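Local structure of Serine/threonine-protein acetyltransferase HopZ1a (Pseudomonas syringae pv. syringae, 5KLP) at residues E179-A184 and A249-D254; A145-A150 and T229-L234; T161-S166 and V242-A247; A205-I210 and D254-D259. The protein transfers acetyl groups from acetyl-CoA to host proteins, with inositol hexakisphosphate as cofactor, and so impairs the host microtubule network and host immunity. The protein carries 10 engineered substitutions. All blocks are in the same frame, centred on the assembly; numbering follows the deposited sequence.

Followed from the N terminus, the chain passes 145-150, 161-166, 179-184 and 205-210 before any contact closes. The return begins at 229-234, which closes contact 2 against the loop after strand 138-143. Segment 242-247 then closes contact 3 on helix 153-167. Segment 249-254 closes contact 1 beside the end of strand 175-179. Segment 254-259 closes contact 4 on helix 204-215. The contacts open and close in the same order, so every pair crosses and none nests. Contacts 1 and 4 share Asp254. Contact 2 touches contact 1 through Glu179 and contact 3 through Leu231. Together they tie the edge strand 248-251 and its flanking segments to the body of the mixed sheet and its helices.

Contact 1: E179-A184 and A249-D254. Engineered in segment 179-184: Ala183 (natural residue Gln), Ala184 (natural residue Lys).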
loop_
_atom_site.group_PDB
_atom_site.type_symbol
_atom_site.label_atom_id
_atom_site.label_comp_id
_atom_site.label_asym_id
_atom_site.label_seq_id
_atom_site.Cartn_x
_atom_site.Cartn_y
_atom_site.Cartn_z
ATOM N N GLU A 179 -5.012 -6.209 -6.041
ATOM C CA GLU A 179 -4.288 -7.070 -5.119
ATOM C C GLU A 179 -2.835 -7.193 -5.567
ATOM O O GLU A 179 -2.577 -7.746 -6.621
ATOM C CB GLU A 179 -4.957 -8.444 -5.058
ATOM C CG GLU A 179 -4.173 -9.506 -4.299
ATOM C CD GLU A 179 -4.842 -10.871 -4.354
ATOM O OE1 GLU A 179 -5.876 -11.036 -3.672
ATOM O OE2 GLU A 179 -4.346 -11.769 -5.093
ATOM N N THR A 180 -1.878 -6.707 -4.779
ATOM C CA THR A 180 -0.494 -6.775 -5.260
ATOM C C THR A 180 0.272 -8.010 -4.756
ATOM O O THR A 180 1.145 -8.509 -5.457
ATOM C CB THR A 180 0.317 -5.509 -4.870
ATOM O OG1 THR A 180 0.603 -5.525 -3.467
ATOM C CG2 THR A 180 -0.454 -4.231 -5.201
ATOM N N GLN A 181 -0.091 -8.525 -3.579
ATOM C CA GLN A 181 0.650 -9.626 -2.915
ATOM C C GLN A 181 2.105 -9.278 -2.630
ATOM O O GLN A 181 2.959 -10.172 -2.534
ATOM C CB GLN A 181 0.606 -10.927 -3.756
ATOM C CG GLN A 181 -0.815 -11.359 -4.163
ATOM C CD GLN A 181 -0.847 -12.693 -4.908
ATOM O OE1 GLN A 181 0.149 -13.432 -4.946
ATOM N NE2 GLN A 181 -2.000 -13.010 -5.502
ATOM N N ALA A 182 2.409 -7.989 -2.493
ATOM C CA ALA A 182 3.784 -7.610 -2.201
ATOM C C ALA A 182 4.141 -7.946 -0.741
ATOM O O ALA A 182 5.267 -8.337 -0.452
ATOM C CB ALA A 182 4.008 -6.117 -2.494
ATOM N N ALA A 183 3.176 -7.804 0.165
ATOM C CA ALA A 183 3.412 -8.038 1.596
ATOM C C ALA A 183 3.303 -9.519 1.921
ATOM O O ALA A 183 2.311 -10.161 1.571
ATOM C CB ALA A 183 2.422 -7.253 2.441
ATOM N N ALA A 184 4.301 -10.045 2.619
ATOM C CA ALA A 184 4.319 -11.457 2.993
ATOM C C ALA A 184 3.491 -11.712 4.247
ATOM O O ALA A 184 3.036 -12.826 4.484
ATOM C CB ALA A 184 5.741 -11.926 3.201
ATOM N N ALA A 249 -11.521 -6.070 -9.816
ATOM C CA ALA A 249 -10.311 -6.528 -9.167
ATOM C C ALA A 249 -9.280 -6.967 -10.197
ATOM O O ALA A 249 -9.622 -7.489 -11.260
ATOM C CB ALA A 249 -10.636 -7.667 -8.201
ATOM N N ALA A 250 -8.011 -6.773 -9.867
ATOM C CA ALA A 250 -6.927 -7.213 -10.730
ATOM C C ALA A 250 -5.672 -7.421 -9.913
ATOM O O ALA A 250 -5.568 -6.970 -8.764
ATOM C CB ALA A 250 -6.669 -6.205 -11.845
ATOM N N PHE A 251 -4.724 -8.128 -10.509
ATOM C CA PHE A 251 -3.439 -8.352 -9.879
ATOM C C PHE A 251 -2.537 -7.162 -10.139
ATOM O O PHE A 251 -2.523 -6.620 -11.253
ATOM C CB PHE A 251 -2.810 -9.643 -10.393
ATOM C CG PHE A 251 -1.465 -9.917 -9.812
ATOM C CD1 PHE A 251 -1.329 -10.185 -8.465
ATOM C CD2 PHE A 251 -0.337 -9.922 -10.616
ATOM C CE1 PHE A 251 -0.087 -10.448 -7.926
ATOM C CE2 PHE A 251 0.914 -10.185 -10.079
ATOM C CZ PHE A 251 1.035 -10.441 -8.733
ATOM N N GLY A 252 -1.802 -6.755 -9.108
ATOM C CA GLY A 252 -0.995 -5.544 -9.150
ATOM C C GLY A 252 -0.066 -5.400 -10.350
ATOM O O GLY A 252 -0.061 -4.356 -11.001
ATOM N N ALA A 253 0.707 -6.442 -10.653
ATOM C CA ALA A 253 1.687 -6.373 -11.737
ATOM C C ALA A 253 1.046 -6.130 -13.100
ATOM O O ALA A 253 1.701 -5.612 -14.003
ATOM C CB ALA A 253 2.523 -7.642 -11.784
ATOM N N ASP A 254 -0.226 -6.492 -13.250
ATOM C CA ASP A 254 -0.913 -6.312 -14.527
ATOM C C ASP A 254 -1.304 -4.867 -14.810
ATOM O O ASP A 254 -1.381 -4.475 -15.968
ATOM C CB ASP A 254 -2.163 -7.197 -14.599
ATOM C CG ASP A 254 -1.821 -8.664 -14.784
ATOM O OD1 ASP A 254 -0.789 -8.953 -15.426
ATOM O OD2 ASP A 254 -2.565 -9.529 -14.285
#
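Gln181 swings CG anti to its carbonyl carbon (chi1 -52°), and Phe251 sets CG anti to its backbone N (chi1 178°), so the two side chains cross at about a right angle, their amide and ring planes 70° apart. Gln181 CG lies in plane at the ring edge, and Gln181 CD is 3.8 Å from Phe251 CE1. This ends a parallel strand pairing: strand 175-179 runs beside the edge strand 248-251 of the mixed sheet, with Glu179 and Phe251 bridged on the same face. Glu179 N gives to Ala250 O at 2.9 Å, nearly along the C=O axis. Gly252 N gives to Glu179 O at 2.8 Å from above the carbonyl plane, just where the strand ends. Gly252 has no side chain, and its CA comes to 4.1 Å from Thr180 CA. The Phe251 ring also lies by the backbone, with CE1 3.4 Å from Thr180 O. The carboxylate of Glu179, near the catalytic Glu143, is buried and multiply held. Its OE1 is bonded to Thr230 OG1 and Ile147 N. Thr180 OG1 accepts from Ala182 N in an ST turn and also bonds Tyr196 OH. Gln181 NE2 meets Glu179 OE2 at 2.7 Å, from above the carboxylate plane.

Contact 2: A145-A150 and T229-L234; sequences AVIVGA and TTLGAL
The close-fitting part of this contact centres on Thr230, in the first turn of helix 230-238, where it meets the loop after strand 138-143. Its OG1 sits between its own backbone N and carbonyl carbon (chi1 62°) and points at the loop. Val148 N gives a hydrogen bond to this oxygen at 3.2 Å, bent to 152°. The same oxygen is also bonded to Glu179. The side chains of Val148 and Thr230 slide past each other in opposite directions, which brings Val148 CG2 to 3.5 Å from Thr230 O. The helix start is fixed by Thr229, the N-cap, whose OG1 accepts from Gly232 N at 3.0 Å.

Buried but less intimate is the pair Ile147 and Leu231, crossing obliquely with Ile147 CG2 4.1 Å from Leu231 CB. Val148 CG1 meets Leu234 CD2 at the same distance, and Leu234 is partly exposed. At the more open rim, the partly exposed Val146 still sets CG1 3.6 Å from Thr230 CG2, the two side chains crossing at about a right angle. After Val148 the loop leaves the helix. Gly149 adopts a positive phi, and the exposed Ala150 belongs to the CoA site.

The loop is thus held between several elements. Ile147 packs on Ile177 of strand 175-179, on Ala249 of strand 248-251 and on His158 of helix 153-167. Leu231 also reaches Ala249, while Leu234 leans on Leu155 of helix 153-167.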
loop_
_atom_site.group_PDB
_atom_site.type_symbol
_atom_site.label_atom_id
_atom_site.label_comp_id
_atom_site.label_asym_id
_atom_site.label_seq_id
_atom_site.Cartn_x
_atom_site.Cartn_y
_atom_site.Cartn_z
ATOM N N ALA A 145 -1.518 -7.039 0.438
ATOM C CA ALA A 145 -1.413 -8.480 0.699
ATOM C C ALA A 145 -2.379 -9.229 -0.221
ATOM O O ALA A 145 -2.184 -9.235 -1.440
ATOM C CB ALA A 145 -1.676 -8.797 2.175
ATOM N N VAL A 146 -3.436 -9.824 0.332
ATOM C CA VAL A 146 -4.390 -10.563 -0.497
ATOM C C VAL A 146 -5.819 -10.135 -0.195
ATOM O O VAL A 146 -6.135 -9.733 0.930
ATOM C CB VAL A 146 -4.266 -12.087 -0.294
ATOM C CG1 VAL A 146 -2.929 -12.586 -0.829
ATOM C CG2 VAL A 146 -4.436 -12.467 1.185
ATOM N N ILE A 147 -6.679 -10.206 -1.204
ATOM C CA ILE A 147 -8.071 -9.814 -1.038
ATOM C C ILE A 147 -8.827 -10.775 -0.125
ATOM O O ILE A 147 -9.592 -10.355 0.750
ATOM C CB ILE A 147 -8.794 -9.723 -2.400
ATOM C CG1 ILE A 147 -8.287 -8.500 -3.173
ATOM C CG2 ILE A 147 -10.306 -9.629 -2.200
ATOM C CD1 ILE A 147 -8.785 -8.428 -4.623
ATOM N N VAL A 148 -8.593 -12.068 -0.306
ATOM C CA VAL A 148 -9.449 -13.057 0.339
ATOM C C VAL A 148 -9.018 -13.390 1.758
ATOM O O VAL A 148 -9.807 -13.241 2.692
ATOM C CB VAL A 148 -9.518 -14.346 -0.499
ATOM C CG1 VAL A 148 -10.182 -15.461 0.291
ATOM C CG2 VAL A 148 -10.261 -14.062 -1.812
ATOM N N GLY A 149 -7.772 -13.827 1.925
ATOM C CA GLY A 149 -7.252 -14.153 3.240
ATOM C C GLY A 149 -7.421 -15.617 3.586
ATOM O O GLY A 149 -8.422 -16.237 3.232
ATOM N N ALA A 150 -6.445 -16.155 4.309
ATOM C CA ALA A 150 -6.378 -17.588 4.588
ATOM C C ALA A 150 -7.616 -18.108 5.317
ATOM O O ALA A 150 -7.965 -19.276 5.190
ATOM C CB ALA A 150 -5.117 -17.907 5.396
ATOM N N THR A 229 -5.803 -13.389 -9.130
ATOM C CA THR A 229 -5.846 -12.947 -7.735
ATOM C C THR A 229 -6.481 -14.024 -6.876
ATOM O O THR A 229 -7.132 -14.941 -7.390
ATOM C CB THR A 229 -6.654 -11.643 -7.565
ATOM O OG1 THR A 229 -8.025 -11.893 -7.892
ATOM C CG2 THR A 229 -6.113 -10.532 -8.479
ATOM N N THR A 230 -6.303 -13.907 -5.564
ATOM C CA THR A 230 -6.929 -14.839 -4.637
ATOM C C THR A 230 -8.443 -14.789 -4.768
ATOM O O THR A 230 -9.118 -15.797 -4.591
ATOM C CB THR A 230 -6.533 -14.536 -3.179
ATOM O OG1 THR A 230 -6.991 -13.225 -2.823
ATOM C CG2 THR A 230 -5.007 -14.625 -3.016
ATOM N N LEU A 231 -8.971 -13.614 -5.085
ATOM C CA LEU A 231 -10.401 -13.460 -5.335
ATOM C C LEU A 231 -10.808 -14.272 -6.566
ATOM O O LEU A 231 -11.810 -15.001 -6.554
ATOM C CB LEU A 231 -10.762 -11.980 -5.513
ATOM C CG LEU A 231 -12.223 -11.762 -5.931
ATOM C CD1 LEU A 231 -13.176 -12.205 -4.837
ATOM C CD2 LEU A 231 -12.479 -10.313 -6.305
ATOM N N GLY A 232 -10.018 -14.147 -7.623
ATOM C CA GLY A 232 -10.283 -14.863 -8.859
ATOM C C GLY A 232 -10.265 -16.364 -8.675
ATOM O O GLY A 232 -11.105 -17.079 -9.244
ATOM N N ALA A 233 -9.307 -16.845 -7.886
ATOM C CA ALA A 233 -9.209 -18.266 -7.583
ATOM C C ALA A 233 -10.474 -18.735 -6.891
ATOM O O ALA A 233 -11.044 -19.767 -7.241
ATOM C CB ALA A 233 -8.002 -18.544 -6.707
ATOM N N LEU A 234 -10.922 -17.958 -5.912
ATOM C CA LEU A 234 -12.097 -18.339 -5.139
ATOM C C LEU A 234 -13.348 -18.331 -6.021
ATOM O O LEU A 234 -14.196 -19.225 -5.931
ATOM C CB LEU A 234 -12.270 -17.410 -3.934
ATOM C CG LEU A 234 -13.487 -17.661 -3.041
ATOM C CD1 LEU A 234 -13.452 -19.104 -2.554
ATOM C CD2 LEU A 234 -13.472 -16.706 -1.861
#

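Contact 3: T161-S166 and V242-A247; sequences TLEDLS and VMHEGA
Leu162 carries the first shell. Its CG is anti to the carbonyl carbon (chi1 -64°), and the side chain projects from helix 153-167 into the loop 242-247. Its CD1 presses on CG of Met243, a selenomethionine here, at 3.5 Å, tighter than usual for two carbons. The two side chains cross at about a right angle. Met243 is extended as far as SE, which lies 3.8 Å from the same methyl of Leu162; the chain bends only beyond it, at chi3 (85°). The CB of Ala247 touches both branches, 3.8 Å from Leu162 CD1 and 3.9 Å from Leu162 CD2. Two residues of one loop thus pack on the fork.

His244 adds a second, more open patch. Leu162 CB lies at the edge of its ring, 4.2 Å from His244 CD2, and Glu163 CB comes within 3.9 Å of His244 NE2. The carboxylate of Glu163 stays farther away, with OE2 4.8 Å from His244 NE2. No hydrogen bond joins the two segments.

What positions these groups is the shape of the loop. A type II turn runs from His244 to Ala247, with Gly246 at positive phi, and it folds Ala247 back beside Met243. Asn159, on the same helix as Leu162, bonds Val242 O and His244 N through its amide. Arg226 bonds Ala247 O.

The loop links helix 230-238 to strand 248-251. Met243 also packs on Leu231 of helix 230-238, while Leu165 of helix 153-167 packs on Ile95 and Leu98 of helix 91-98.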
loop_
_atom_site.group_PDB
_atom_site.type_symbol
_atom_site.label_atom_id
_atom_site.label_comp_id
_atom_site.label_asym_id
_atom_site.label_seq_id
_atom_site.Cartn_x
_atom_site.Cartn_y
_atom_site.Cartn_z
ATOM N N THR A 161 -16.605 -2.739 3.245
ATOM C CA THR A 161 -16.271 -1.465 2.614
ATOM C C THR A 161 -17.106 -1.232 1.352
ATOM O O THR A 161 -17.703 -0.166 1.171
ATOM C CB THR A 161 -14.770 -1.407 2.266
ATOM O OG1 THR A 161 -14.017 -1.619 3.456
ATOM C CG2 THR A 161 -14.380 -0.045 1.659
ATOM N N LEU A 162 -17.170 -2.244 0.494
ATOM C CA LEU A 162 -17.948 -2.139 -0.738
ATOM C C LEU A 162 -19.425 -1.909 -0.432
ATOM O O LEU A 162 -20.103 -1.099 -1.084
ATOM C CB LEU A 162 -17.773 -3.400 -1.593
ATOM C CG LEU A 162 -16.363 -3.669 -2.126
ATOM C CD1 LEU A 162 -16.300 -5.011 -2.853
ATOM C CD2 LEU A 162 -15.933 -2.551 -3.072
ATOM N N GLU A 163 -19.928 -2.634 0.553
ATOM C CA GLU A 163 -21.336 -2.511 0.915
ATOM C C GLU A 163 -21.653 -1.090 1.368
ATOM O O GLU A 163 -22.656 -0.487 0.958
ATOM C CB GLU A 163 -21.684 -3.513 2.009
ATOM C CG GLU A 163 -23.126 -3.484 2.443
ATOM C CD GLU A 163 -23.352 -4.317 3.690
ATOM O OE1 GLU A 163 -22.637 -4.090 4.688
ATOM O OE2 GLU A 163 -24.242 -5.196 3.673
ATOM N N ASP A 164 -20.787 -0.552 2.215
ATOM C CA ASP A 164 -20.984 0.789 2.733
ATOM C C ASP A 164 -20.849 1.829 1.620
ATOM O O ASP A 164 -21.648 2.752 1.544
ATOM C CB ASP A 164 -20.003 1.067 3.887
ATOM C CG ASP A 164 -20.348 0.277 5.159
ATOM O OD1 ASP A 164 -21.550 -0.007 5.376
ATOM O OD2 ASP A 164 -19.428 -0.053 5.945
ATOM N N LEU A 165 -19.860 1.665 0.751
ATOM C CA LEU A 165 -19.704 2.556 -0.396
ATOM C C LEU A 165 -20.984 2.593 -1.233
ATOM O O LEU A 165 -21.497 3.667 -1.566
ATOM C CB LEU A 165 -18.517 2.103 -1.258
ATOM C CG LEU A 165 -17.125 2.517 -0.755
ATOM C CD1 LEU A 165 -16.025 1.752 -1.458
ATOM C CD2 LEU A 165 -16.929 4.008 -0.997
ATOM N N SER A 166 -21.508 1.408 -1.530
ATOM C CA SER A 166 -22.699 1.258 -2.357
ATOM C C SER A 166 -23.919 1.933 -1.718
ATOM O O SER A 166 -24.628 2.724 -2.361
ATOM C CB SER A 166 -22.966 -0.226 -2.603
ATOM O OG SER A 166 -24.033 -0.404 -3.511
ATOM N N VAL A 242 -18.675 -13.941 -4.736
ATOM C CA VAL A 242 -18.211 -13.855 -3.349
ATOM C C VAL A 242 -17.818 -12.432 -2.961
ATOM O O VAL A 242 -17.599 -12.140 -1.786
ATOM C CB VAL A 242 -17.020 -14.805 -3.091
ATOM C CG1 VAL A 242 -17.428 -16.251 -3.322
ATOM C CG2 VAL A 242 -15.855 -14.437 -3.973
HETATM N N MSE A 243 -17.722 -11.558 -3.958
HETATM C CA MSE A 243 -17.522 -10.132 -3.727
HETATM C C MSE A 243 -18.703 -9.369 -4.325
HETATM O O MSE A 243 -19.217 -9.763 -5.365
HETATM C CB MSE A 243 -16.206 -9.654 -4.342
HETATM C CG MSE A 243 -16.006 -8.159 -4.235
HETATM SE SE MSE A 243 -14.225 -7.544 -4.798
HETATM C CE MSE A 243 -14.513 -7.385 -6.710
ATOM N N HIS A 244 -19.131 -8.292 -3.673
ATOM C CA HIS A 244 -20.342 -7.592 -4.097
ATOM C C HIS A 244 -20.260 -7.241 -5.565
ATOM O O HIS A 244 -19.201 -6.855 -6.068
ATOM C CB HIS A 244 -20.589 -6.352 -3.243
ATOM C CG HIS A 244 -21.051 -6.680 -1.860
ATOM N ND1 HIS A 244 -22.217 -7.375 -1.614
ATOM C CD2 HIS A 244 -20.484 -6.456 -0.651
ATOM C CE1 HIS A 244 -22.360 -7.545 -0.311
ATOM N NE2 HIS A 244 -21.323 -6.996 0.297
ATOM N N GLU A 245 -21.375 -7.416 -6.258
ATOM C CA GLU A 245 -21.376 -7.335 -7.714
ATOM C C GLU A 245 -21.015 -5.938 -8.188
ATOM O O GLU A 245 -21.364 -4.948 -7.542
ATOM C CB GLU A 245 -22.748 -7.731 -8.255
ATOM N N GLY A 246 -20.294 -5.864 -9.302
ATOM C CA GLY A 246 -19.890 -4.586 -9.862
ATOM C C GLY A 246 -18.453 -4.164 -9.604
ATOM O O GLY A 246 -17.819 -3.567 -10.475
ATOM N N ALA A 247 -17.940 -4.442 -8.403
ATOM C CA ALA A 247 -16.583 -4.042 -8.054
ATOM C C ALA A 247 -15.564 -4.783 -8.907
ATOM O O ALA A 247 -15.744 -5.952 -9.226
ATOM C CB ALA A 247 -16.311 -4.276 -6.566
#

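Contact 4: A205-I210 and D254-D259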
loop_
_atom_site.group_PDB
_atom_site.type_symbol
_atom_site.label_atom_id
_atom_site.label_comp_id
_atom_site.label_asym_id
_atom_site.label_seq_id
_atom_site.Cartn_x
_atom_site.Cartn_y
_atom_site.Cartn_z
ATOM N N ALA A 205 -0.455 10.094 -13.226
ATOM C CA ALA A 205 -0.945 10.072 -14.605
ATOM C C ALA A 205 -1.496 8.685 -14.931
ATOM O O ALA A 205 -2.569 8.553 -15.529
ATOM C CB ALA A 205 0.165 10.475 -15.602
ATOM N N GLN A 206 -0.778 7.650 -14.513
ATOM C CA GLN A 206 -1.230 6.293 -14.773
ATOM C C GLN A 206 -2.473 5.987 -13.946
ATOM O O GLN A 206 -3.375 5.284 -14.409
ATOM C CB GLN A 206 -0.122 5.287 -14.475
ATOM C CG GLN A 206 1.240 5.777 -14.930
ATOM C CD GLN A 206 2.329 4.753 -14.723
ATOM O OE1 GLN A 206 2.094 3.548 -14.842
ATOM N NE2 GLN A 206 3.530 5.224 -14.404
ATOM N N PHE A 207 -2.536 6.521 -12.730
ATOM C CA PHE A 207 -3.731 6.320 -11.923
ATOM C C PHE A 207 -4.909 7.079 -12.535
ATOM O O PHE A 207 -6.030 6.564 -12.557
ATOM C CB PHE A 207 -3.493 6.741 -10.464
ATOM C CG PHE A 207 -2.992 5.618 -9.582
ATOM C CD1 PHE A 207 -1.710 5.121 -9.723
ATOM C CD2 PHE A 207 -3.810 5.063 -8.607
ATOM C CE1 PHE A 207 -1.259 4.072 -8.918
ATOM C CE2 PHE A 207 -3.358 4.029 -7.789
ATOM C CZ PHE A 207 -2.085 3.534 -7.951
ATOM N N ASP A 208 -4.643 8.280 -13.054
ATOM C CA ASP A 208 -5.664 9.083 -13.733
ATOM C C ASP A 208 -6.337 8.285 -14.835
ATOM O O ASP A 208 -7.551 8.351 -15.017
ATOM C CB ASP A 208 -5.067 10.351 -14.340
ATOM C CG ASP A 208 -4.775 11.417 -13.300
ATOM O OD1 ASP A 208 -5.224 11.277 -12.148
ATOM O OD2 ASP A 208 -4.089 12.399 -13.644
ATOM N N ASP A 209 -5.531 7.540 -15.578
ATOM C CA ASP A 209 -6.050 6.756 -16.684
ATOM C C ASP A 209 -6.935 5.620 -16.170
ATOM O O ASP A 209 -7.970 5.319 -16.766
ATOM C CB ASP A 209 -4.915 6.204 -17.532
ATOM C CG ASP A 209 -5.387 5.771 -18.899
ATOM O OD1 ASP A 209 -6.026 6.601 -19.587
ATOM O OD2 ASP A 209 -5.137 4.607 -19.273
ATOM N N ILE A 210 -6.541 4.995 -15.064
ATOM C CA ILE A 210 -7.360 3.934 -14.496
ATOM C C ILE A 210 -8.681 4.512 -14.001
ATOM O O ILE A 210 -9.742 3.929 -14.221
ATOM C CB ILE A 210 -6.642 3.213 -13.363
ATOM C CG1 ILE A 210 -5.364 2.556 -13.886
ATOM C CG2 ILE A 210 -7.547 2.153 -12.732
ATOM C CD1 ILE A 210 -4.582 1.882 -12.790
ATOM N N ASP A 254 -0.226 -6.492 -13.250
ATOM C CA ASP A 254 -0.913 -6.312 -14.527
ATOM C C ASP A 254 -1.304 -4.867 -14.810
ATOM O O ASP A 254 -1.381 -4.475 -15.968
ATOM C CB ASP A 254 -2.163 -7.197 -14.599
ATOM C CG ASP A 254 -1.821 -8.664 -14.784
ATOM O OD1 ASP A 254 -0.789 -8.953 -15.426
ATOM O OD2 ASP A 254 -2.565 -9.529 -14.285
ATOM N N VAL A 255 -1.540 -4.078 -13.763
ATOM C CA VAL A 255 -2.101 -2.741 -13.952
ATOM C C VAL A 255 -1.344 -1.600 -13.261
ATOM O O VAL A 255 -1.653 -0.435 -13.486
ATOM C CB VAL A 255 -3.569 -2.687 -13.473
ATOM C CG1 VAL A 255 -4.434 -3.635 -14.291
ATOM C CG2 VAL A 255 -3.664 -3.024 -11.998
ATOM N N LEU A 256 -0.377 -1.934 -12.413
ATOM C CA LEU A 256 0.391 -0.931 -11.675
ATOM C C LEU A 256 1.854 -0.970 -12.110
ATOM O O LEU A 256 2.324 -1.997 -12.584
ATOM C CB LEU A 256 0.287 -1.177 -10.169
ATOM C CG LEU A 256 -1.105 -1.126 -9.540
ATOM C CD1 LEU A 256 -1.019 -1.453 -8.041
ATOM C CD2 LEU A 256 -1.736 0.240 -9.761
ATOM N N PRO A 257 2.579 0.149 -11.941
ATOM C CA PRO A 257 4.009 0.193 -12.266
ATOM C C PRO A 257 4.860 -0.615 -11.292
ATOM O O PRO A 257 4.408 -0.940 -10.194
ATOM C CB PRO A 257 4.358 1.680 -12.144
ATOM C CG PRO A 257 3.077 2.402 -11.989
ATOM C CD PRO A 257 2.076 1.449 -11.469
ATOM N N VAL A 258 6.092 -0.913 -11.690
ATOM C CA VAL A 258 6.999 -1.743 -10.895
ATOM C C VAL A 258 7.263 -1.137 -9.507
ATOM O O VAL A 258 7.609 -1.848 -8.560
ATOM C CB VAL A 258 8.335 -1.968 -11.647
ATOM C CG1 VAL A 258 9.103 -0.650 -11.812
ATOM C CG2 VAL A 258 9.181 -3.036 -10.952
ATOM N N ASP A 259 7.054 0.175 -9.391
ATOM C CA ASP A 259 7.150 0.900 -8.115
ATOM C C ASP A 259 6.513 0.127 -6.978
ATOM O O ASP A 259 7.022 0.107 -5.857
ATOM C CB ASP A 259 6.424 2.246 -8.219
ATOM C CG ASP A 259 7.010 3.149 -9.281
ATOM O OD1 ASP A 259 7.136 2.699 -10.452
ATOM O OD2 ASP A 259 7.271 4.323 -8.958
#
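Helix 204-215 runs roughly opposite to the chain at 254-259, with CA atoms 8.0 Å apart at Gln206 and Leu256 and 8.5 Å apart at Ile210 and Val255. At that spacing no backbone atoms pair and no hydrogen bond crosses; the contact is made by side chains, with one of them, Ile210, reaching a backbone carbonyl. Gln206 and Pro257 meet tip to tip. The Gln206 chain is extended beyond CG, and its OE1 ends 3.2 Å from Pro257 CG. The amide oxygen meets a ring carbon, and this end of the contact is exposed on the Gln206 side.

The buried end belongs to Phe207 and Leu256. Phe207 has a chi1 of -91°, away from the staggered positions, and its ring crosses Leu256 obliquely. The CD2 methyl of Leu256 lies 3.8 Å from Phe207 CZ and 4.0 Å from Phe207 CE1. Leu256 turns CG anti to its carbonyl carbon (chi1 -61°), which brings that methyl to the ring. One helical turn along, Ile210 reaches across with an extended chain. Its CD1 stops 3.8 Å from Val255 O and 4.5 Å from Leu256 CD2, a looser fit.

Asp259, at the far end of the segment, is tied by OD2 to Asn203 just before the helix. The ring of Phe207 also lies about 4 Å, between side chains, from Ala200 of the inositol hexakisphosphate site. Both partners lie against the mixed sheet. Phe207 packs on Asp128 and Arg130 of strand 125-130, Phe207 and Ile210 on Ile140 of strand 138-143, and Val255 and Leu256 on Ile178 of strand 175-179.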